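Local coordinates for protein CrRbcX-IIa (Chlamydomonas reinhardtii, PDB 5BS1) that serves as a chaperone in the assembly of Rubisco and is an all-helical protein that forms a homodimer, at residues A[52-57]-A[77-82]; A[31-36]-A[84-89]. All blocks are in the same frame, centred on the assembly; numbering follows the deposited sequence.

Interaction 1 (A[52-57]-A[77-82]); sequences YLDLMD and RKNHAL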
loop_
_atom_site.group_PDB
_atom_site.type_symbol
_atom_site.label_atom_id
_atom_site.label_comp_id
_atom_site.label_asym_id
_atom_site.label_seq_id
_atom_site.Cartn_x
_atom_site.Cartn_y
_atom_site.Cartn_z
ATOM N N TYR A 52 -11.157 -20.272 16.107
ATOM C CA TYR A 52 -9.808 -20.634 15.663
ATOM C C TYR A 52 -9.892 -21.470 14.392
ATOM O O TYR A 52 -9.182 -21.215 13.426
ATOM C CB TYR A 52 -9.067 -21.400 16.759
ATOM C CG TYR A 52 -7.801 -22.045 16.310
ATOM C CD1 TYR A 52 -6.656 -21.319 16.123
ATOM C CD2 TYR A 52 -7.760 -23.427 16.025
ATOM C CE1 TYR A 52 -5.487 -21.931 15.680
ATOM C CE2 TYR A 52 -6.594 -24.039 15.594
ATOM C CZ TYR A 52 -5.462 -23.297 15.434
ATOM O OH TYR A 52 -4.275 -23.891 15.000
ATOM N N LEU A 53 -10.733 -22.505 14.394
ATOM C CA LEU A 53 -10.825 -23.397 13.239
ATOM C C LEU A 53 -11.249 -22.619 11.996
ATOM O O LEU A 53 -10.663 -22.781 10.944
ATOM C CB LEU A 53 -11.792 -24.539 13.501
ATOM C CG LEU A 53 -11.446 -25.549 14.602
ATOM C CD1 LEU A 53 -12.588 -26.520 14.838
ATOM C CD2 LEU A 53 -10.178 -26.311 14.253
ATOM N N ASP A 54 -12.225 -21.729 12.169
ATOM C CA ASP A 54 -12.765 -20.971 11.032
ATOM C C ASP A 54 -11.738 -19.953 10.530
ATOM O O ASP A 54 -11.571 -19.770 9.321
ATOM C CB ASP A 54 -14.048 -20.245 11.427
ATOM C CG ASP A 54 -15.229 -21.182 11.671
ATOM O OD1 ASP A 54 -15.210 -22.328 11.189
ATOM O OD2 ASP A 54 -16.187 -20.802 12.375
ATOM N N LEU A 55 -11.026 -19.308 11.443
ATOM C CA LEU A 55 -10.044 -18.310 11.051
ATOM C C LEU A 55 -8.907 -18.955 10.292
ATOM O O LEU A 55 -8.468 -18.408 9.278
ATOM C CB LEU A 55 -9.526 -17.515 12.242
ATOM C CG LEU A 55 -8.632 -16.311 11.905
ATOM C CD1 LEU A 55 -9.252 -15.359 10.866
ATOM C CD2 LEU A 55 -8.286 -15.550 13.150
HETATM N N MSE A 56 -8.499 -20.151 10.738
HETATM C CA MSE A 56 -7.464 -20.891 10.006
HETATM C C MSE A 56 -7.958 -21.139 8.570
HETATM O O MSE A 56 -7.191 -20.966 7.631
HETATM C CB MSE A 56 -7.147 -22.204 10.735
HETATM C CG MSE A 56 -6.383 -22.121 12.052
HETATM SE SE MSE A 56 -4.493 -21.674 11.873
HETATM C CE MSE A 56 -3.921 -23.513 11.395
ATOM N N ASP A 57 -9.212 -21.556 8.387
ATOM C CA ASP A 57 -9.793 -21.781 7.043
ATOM C C ASP A 57 -9.762 -20.517 6.198
ATOM O O ASP A 57 -9.304 -20.545 5.056
ATOM C CB ASP A 57 -11.243 -22.237 7.111
ATOM C CG ASP A 57 -11.399 -23.686 7.502
ATOM O OD1 ASP A 57 -10.431 -24.445 7.371
ATOM O OD2 ASP A 57 -12.514 -24.059 7.925
ATOM N N ARG A 77 -20.716 -14.748 7.378
ATOM C CA ARG A 77 -21.691 -15.803 7.032
ATOM C C ARG A 77 -21.420 -17.095 7.760
ATOM O O ARG A 77 -22.345 -17.829 8.085
ATOM C CB ARG A 77 -21.729 -16.082 5.538
ATOM C CG ARG A 77 -22.697 -15.167 4.824
ATOM C CD ARG A 77 -22.928 -15.540 3.391
ATOM N NE ARG A 77 -22.074 -14.690 2.577
ATOM C CZ ARG A 77 -20.937 -15.006 1.969
ATOM N NH1 ARG A 77 -20.328 -14.046 1.290
ATOM N NH2 ARG A 77 -20.423 -16.226 2.001
ATOM N N LYS A 78 -20.154 -17.375 8.031
ATOM C CA LYS A 78 -19.762 -18.619 8.699
ATOM C C LYS A 78 -19.733 -18.496 10.205
ATOM O O LYS A 78 -20.062 -19.434 10.928
ATOM C CB LYS A 78 -18.367 -19.040 8.207
ATOM C CG LYS A 78 -17.820 -20.310 8.834
ATOM C CD LYS A 78 -18.706 -21.492 8.456
ATOM C CE LYS A 78 -18.333 -22.784 9.153
ATOM N NZ LYS A 78 -17.077 -23.344 8.601
ATOM N N ASN A 79 -19.289 -17.348 10.701
ATOM C CA ASN A 79 -19.011 -17.179 12.105
ATOM C C ASN A 79 -19.126 -15.709 12.451
ATOM O O ASN A 79 -18.171 -14.940 12.359
ATOM C CB ASN A 79 -17.613 -17.704 12.469
ATOM C CG ASN A 79 -17.406 -17.816 13.957
ATOM O OD1 ASN A 79 -17.886 -16.991 14.739
ATOM N ND2 ASN A 79 -16.692 -18.858 14.376
ATOM N N HIS A 80 -20.329 -15.322 12.853
ATOM C CA HIS A 80 -20.624 -13.923 13.141
ATOM C C HIS A 80 -19.775 -13.366 14.276
ATOM O O HIS A 80 -19.291 -12.233 14.197
ATOM C CB HIS A 80 -22.121 -13.833 13.465
ATOM C CG HIS A 80 -22.610 -12.468 13.806
ATOM N ND1 HIS A 80 -22.826 -12.055 15.097
ATOM C CD2 HIS A 80 -22.964 -11.430 13.012
ATOM C CE1 HIS A 80 -23.252 -10.800 15.085
ATOM N NE2 HIS A 80 -23.361 -10.410 13.835
ATOM N N ALA A 81 -19.576 -14.130 15.344
ATOM C CA ALA A 81 -18.799 -13.656 16.485
ATOM C C ALA A 81 -17.351 -13.354 16.057
ATOM O O ALA A 81 -16.751 -12.378 16.492
ATOM C CB ALA A 81 -18.810 -14.663 17.587
ATOM N N LEU A 82 -16.813 -14.238 15.232
ATOM C CA LEU A 82 -15.427 -14.050 14.735
ATOM C C LEU A 82 -15.363 -12.770 13.877
ATOM O O LEU A 82 -14.425 -11.986 14.024
ATOM C CB LEU A 82 -14.995 -15.257 13.950
ATOM C CG LEU A 82 -13.688 -15.179 13.151
ATOM C CD1 LEU A 82 -12.532 -14.909 14.095
ATOM C CD2 LEU A 82 -13.493 -16.441 12.321
HETATM O O HOH W 1 -18.707 -21.339 12.882
#
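Asn79 is the N-cap residue at the tight turn between helix 69-78 and helix 80-96, and Asp54 of helix 46-59 binds to this junction of the all-helical RbcX fold. The Asn79 amide works in two directions. Asn79 OD1 accepts the backbone N of Leu82 at 3.0 Å, from above the carbonyl plane, which is the capping bond; Asn79 ND2 reaches back to Asp54 OD2 at 2.8 Å. That second bond is fairly straight, with an N-H...O angle of 162°, lies close to the amide plane and uses the anti lone pair of OD2. Carboxylate and amide meet nearly perpendicular, their planes 83° apart, and the two side chains cross at about a right angle. Asp54 CG lies beside its own backbone N, anti to the carbonyl carbon (chi1 -70°), which turns the carboxylate to Lys78 and Asn79 at the end of helix 69-78. Asp54 OD2 takes a further bond from a water, 2.6 Å away, which also donates to the backbone O of Lys78. Asp54 OD1 is held by Gln50 NE2, one turn earlier on the same helix, and by a salt bridge to Lys78 NZ at 3.3 Å whose hydrogen bond is weak, the lysine chain bending at chi2 and chi4 to cross the aspartate. So many donors around a buried carboxylate would be expected to favour its charged form. An alanine here would remove the carboxylate oxygens that receive Asn79 ND2, Lys78 NZ and one bond of the water, and would probably loosen the cap's hold on helix 46-59. Beneath the polar group Leu82 enters with one methyl: its CD2 lies 3.9 Å from Asp54 CB and 4.1 Å from Leu55 CB.

Interaction 2 (A[31-36]-A[84-89]); sequences RVVLEQ and LRLMEV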
loop_
_atom_site.group_PDB
_atom_site.type_symbol
_atom_site.label_atom_id
_atom_site.label_comp_id
_atom_site.label_asym_id
_atom_site.label_seq_id
_atom_site.Cartn_x
_atom_site.Cartn_y
_atom_site.Cartn_z
ATOM N N ARG A 31 -4.308 -11.632 11.737
ATOM C CA ARG A 31 -3.129 -12.163 12.419
ATOM C C ARG A 31 -3.193 -11.952 13.902
ATOM O O ARG A 31 -2.848 -12.856 14.662
ATOM C CB ARG A 31 -1.843 -11.544 11.890
ATOM C CG ARG A 31 -1.463 -11.979 10.503
ATOM C CD ARG A 31 -0.049 -11.473 10.219
ATOM N NE ARG A 31 0.973 -12.305 10.889
ATOM C CZ ARG A 31 2.071 -11.860 11.506
ATOM N NH1 ARG A 31 2.915 -12.739 12.040
ATOM N NH2 ARG A 31 2.332 -10.566 11.618
ATOM N N VAL A 32 -3.628 -10.772 14.332
ATOM C CA VAL A 32 -3.788 -10.455 15.754
ATOM C C VAL A 32 -4.751 -11.410 16.422
ATOM O O VAL A 32 -4.447 -11.981 17.470
ATOM C CB VAL A 32 -4.266 -8.991 15.967
ATOM C CG1 VAL A 32 -4.786 -8.745 17.385
ATOM C CG2 VAL A 32 -3.149 -8.022 15.647
ATOM N N VAL A 33 -5.901 -11.610 15.805
ATOM C CA VAL A 33 -6.925 -12.461 16.366
ATOM C C VAL A 33 -6.457 -13.910 16.383
ATOM O O VAL A 33 -6.711 -14.616 17.339
ATOM C CB VAL A 33 -8.271 -12.257 15.626
ATOM C CG1 VAL A 33 -9.320 -13.295 16.029
ATOM C CG2 VAL A 33 -8.809 -10.854 15.930
ATOM N N LEU A 34 -5.796 -14.367 15.330
ATOM C CA LEU A 34 -5.320 -15.754 15.323
ATOM C C LEU A 34 -4.380 -16.002 16.499
ATOM O O LEU A 34 -4.467 -17.046 17.156
ATOM C CB LEU A 34 -4.628 -16.113 14.017
ATOM C CG LEU A 34 -4.288 -17.596 13.791
ATOM C CD1 LEU A 34 -5.529 -18.469 13.778
ATOM C CD2 LEU A 34 -3.560 -17.727 12.468
ATOM N N GLU A 35 -3.483 -15.066 16.767
ATOM C CA GLU A 35 -2.519 -15.212 17.853
ATOM C C GLU A 35 -3.251 -15.264 19.186
ATOM O O GLU A 35 -2.906 -16.060 20.075
ATOM C CB GLU A 35 -1.526 -14.043 17.825
ATOM C CG GLU A 35 -0.428 -14.071 18.877
ATOM C CD GLU A 35 0.597 -12.949 18.695
ATOM O OE1 GLU A 35 0.462 -11.883 19.319
ATOM O OE2 GLU A 35 1.552 -13.110 17.902
ATOM N N GLN A 36 -4.255 -14.411 19.324
ATOM C CA GLN A 36 -5.049 -14.356 20.547
ATOM C C GLN A 36 -5.799 -15.648 20.798
ATOM O O GLN A 36 -5.958 -16.046 21.951
ATOM C CB GLN A 36 -5.999 -13.165 20.493
ATOM C CG GLN A 36 -5.244 -11.858 20.663
ATOM C CD GLN A 36 -6.122 -10.639 20.469
ATOM O OE1 GLN A 36 -7.243 -10.729 19.978
ATOM N NE2 GLN A 36 -5.601 -9.475 20.851
ATOM N N LEU A 84 -17.298 -10.119 14.040
ATOM C CA LEU A 84 -17.368 -8.954 14.925
ATOM C C LEU A 84 -16.019 -8.632 15.537
ATOM O O LEU A 84 -15.626 -7.475 15.625
ATOM C CB LEU A 84 -18.400 -9.122 16.025
ATOM C CG LEU A 84 -19.872 -9.167 15.641
ATOM C CD1 LEU A 84 -20.702 -9.284 16.904
ATOM C CD2 LEU A 84 -20.318 -7.981 14.826
ATOM N N ARG A 85 -15.293 -9.661 15.982
ATOM C CA ARG A 85 -13.999 -9.442 16.570
ATOM C C ARG A 85 -12.972 -8.895 15.560
ATOM O O ARG A 85 -12.229 -7.976 15.880
ATOM C CB ARG A 85 -13.471 -10.740 17.193
ATOM C CG ARG A 85 -12.101 -10.610 17.823
ATOM C CD ARG A 85 -12.075 -9.643 18.984
ATOM N NE ARG A 85 -10.739 -9.577 19.573
ATOM C CZ ARG A 85 -10.226 -8.514 20.170
ATOM N NH1 ARG A 85 -10.946 -7.407 20.318
ATOM N NH2 ARG A 85 -8.978 -8.538 20.623
ATOM N N LEU A 86 -12.957 -9.461 14.368
ATOM C CA LEU A 86 -12.026 -9.018 13.318
ATOM C C LEU A 86 -12.342 -7.564 12.950
ATOM O O LEU A 86 -11.427 -6.784 12.732
ATOM C CB LEU A 86 -12.145 -9.901 12.101
ATOM C CG LEU A 86 -11.594 -11.316 12.247
ATOM C CD1 LEU A 86 -12.101 -12.203 11.123
ATOM C CD2 LEU A 86 -10.071 -11.297 12.302
HETATM N N MSE A 87 -13.630 -7.238 12.867
HETATM C CA MSE A 87 -14.073 -5.849 12.573
HETATM C C MSE A 87 -13.621 -4.885 13.637
HETATM O O MSE A 87 -13.135 -3.811 13.327
HETATM C CB MSE A 87 -15.590 -5.805 12.415
HETATM C CG MSE A 87 -15.885 -6.292 11.014
HETATM SE SE MSE A 87 -17.735 -6.073 10.386
HETATM C CE MSE A 87 -18.090 -7.641 11.438
ATOM N N GLU A 88 -13.769 -5.267 14.906
ATOM C CA GLU A 88 -13.362 -4.439 16.030
ATOM C C GLU A 88 -11.855 -4.155 15.938
ATOM O O GLU A 88 -11.407 -3.027 16.138
ATOM C CB GLU A 88 -13.726 -5.165 17.349
ATOM C CG GLU A 88 -13.180 -4.594 18.650
ATOM C CD GLU A 88 -13.691 -5.360 19.888
ATOM O OE1 GLU A 88 -13.735 -6.622 19.893
ATOM O OE2 GLU A 88 -14.078 -4.699 20.874
ATOM N N VAL A 89 -11.084 -5.214 15.720
ATOM C CA VAL A 89 -9.625 -5.105 15.729
ATOM C C VAL A 89 -9.143 -4.235 14.555
ATOM O O VAL A 89 -8.259 -3.390 14.724
ATOM C CB VAL A 89 -8.960 -6.495 15.779
ATOM C CG1 VAL A 89 -7.455 -6.408 15.590
ATOM C CG2 VAL A 89 -9.268 -7.173 17.108
HETATM O O HOH W 2 -9.357 -12.167 19.777
HETATM O O HOH W 3 -6.481 -6.527 20.352
#
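Methyl CG2 of Val33 is the hub of this crossing, meeting three residues of helix 80-96: Arg85 at CG (3.8 Å), Leu86 at CD2 (3.9 Å) and Val89 at CG2 (3.9 Å). Leu86 comes across the valine at about a right angle, whereas the Arg85 chain runs past it obliquely. One step along helix 13-38, Val32 CG1 touches Val89 CG1 at 4.0 Å and lengthens the apolar strip. Toward the outside the strip ends in a polar clasp. Arg85 NH2 donates to Gln36 OE1 at 2.9 Å, almost straight (168°), on a carbonyl lone pair; amide and guanidinium are only 12° from coplanar. Gln36 gets there on a chain extended beyond CG, Arg85 on one bent at chi2. Two waters complete the clasp: one donates to Gln36 OE1 and accepts from Arg85 NE, the other accepts from Gln36 NE2 and, weakly, from Arg85 NH2. In the second shell, Glu88 OE1 forms a salt bridge with Arg85 NH1 in the guanidinium plane, while Val89 CG2 sits 3.5 Å above the centre of one face of the Arg85 guanidinium, so the group is fixed both along its edge and from one side. Further in, Leu86 rests on Trp71, Met72 and Val75 of helix 69-78. The segment axes approach to 10.0 Å and run at 124°, closer to antiparallel than parallel. The salt bridge to Glu88 probably offsets much of the Arg85 charge within its own helix, while NH2 serves the neutral Gln36 amide; the helices are thus joined by apolar packing, one direct hydrogen bond and two water bridges, rather than by an ion pair between these segments.

In the fold
Helix 80-96 is common to both contacts: interaction 1 holds its capped N-terminal end, and interaction 2 takes up the next turns. Their centres lie 11 Å apart, and they meet directly where consecutive helices 13-38 and 46-59 touch. There Leu55 CD2 packs 3.8 Å from Val33 CG1 and 3.5 Å from the backbone N of Leu34, so Leu55, which meets Leu82 through CB, reaches Val33 at its other methyl, CG1. Along the chain, the 52-57/77-82 pairing falls between the two halves of the 31-36/84-89 pairing. Helix 80-96 also faces the dimer partner: His80 packs on Ala121 of the second subunit, and Leu84 and Met87 pack on its Met118.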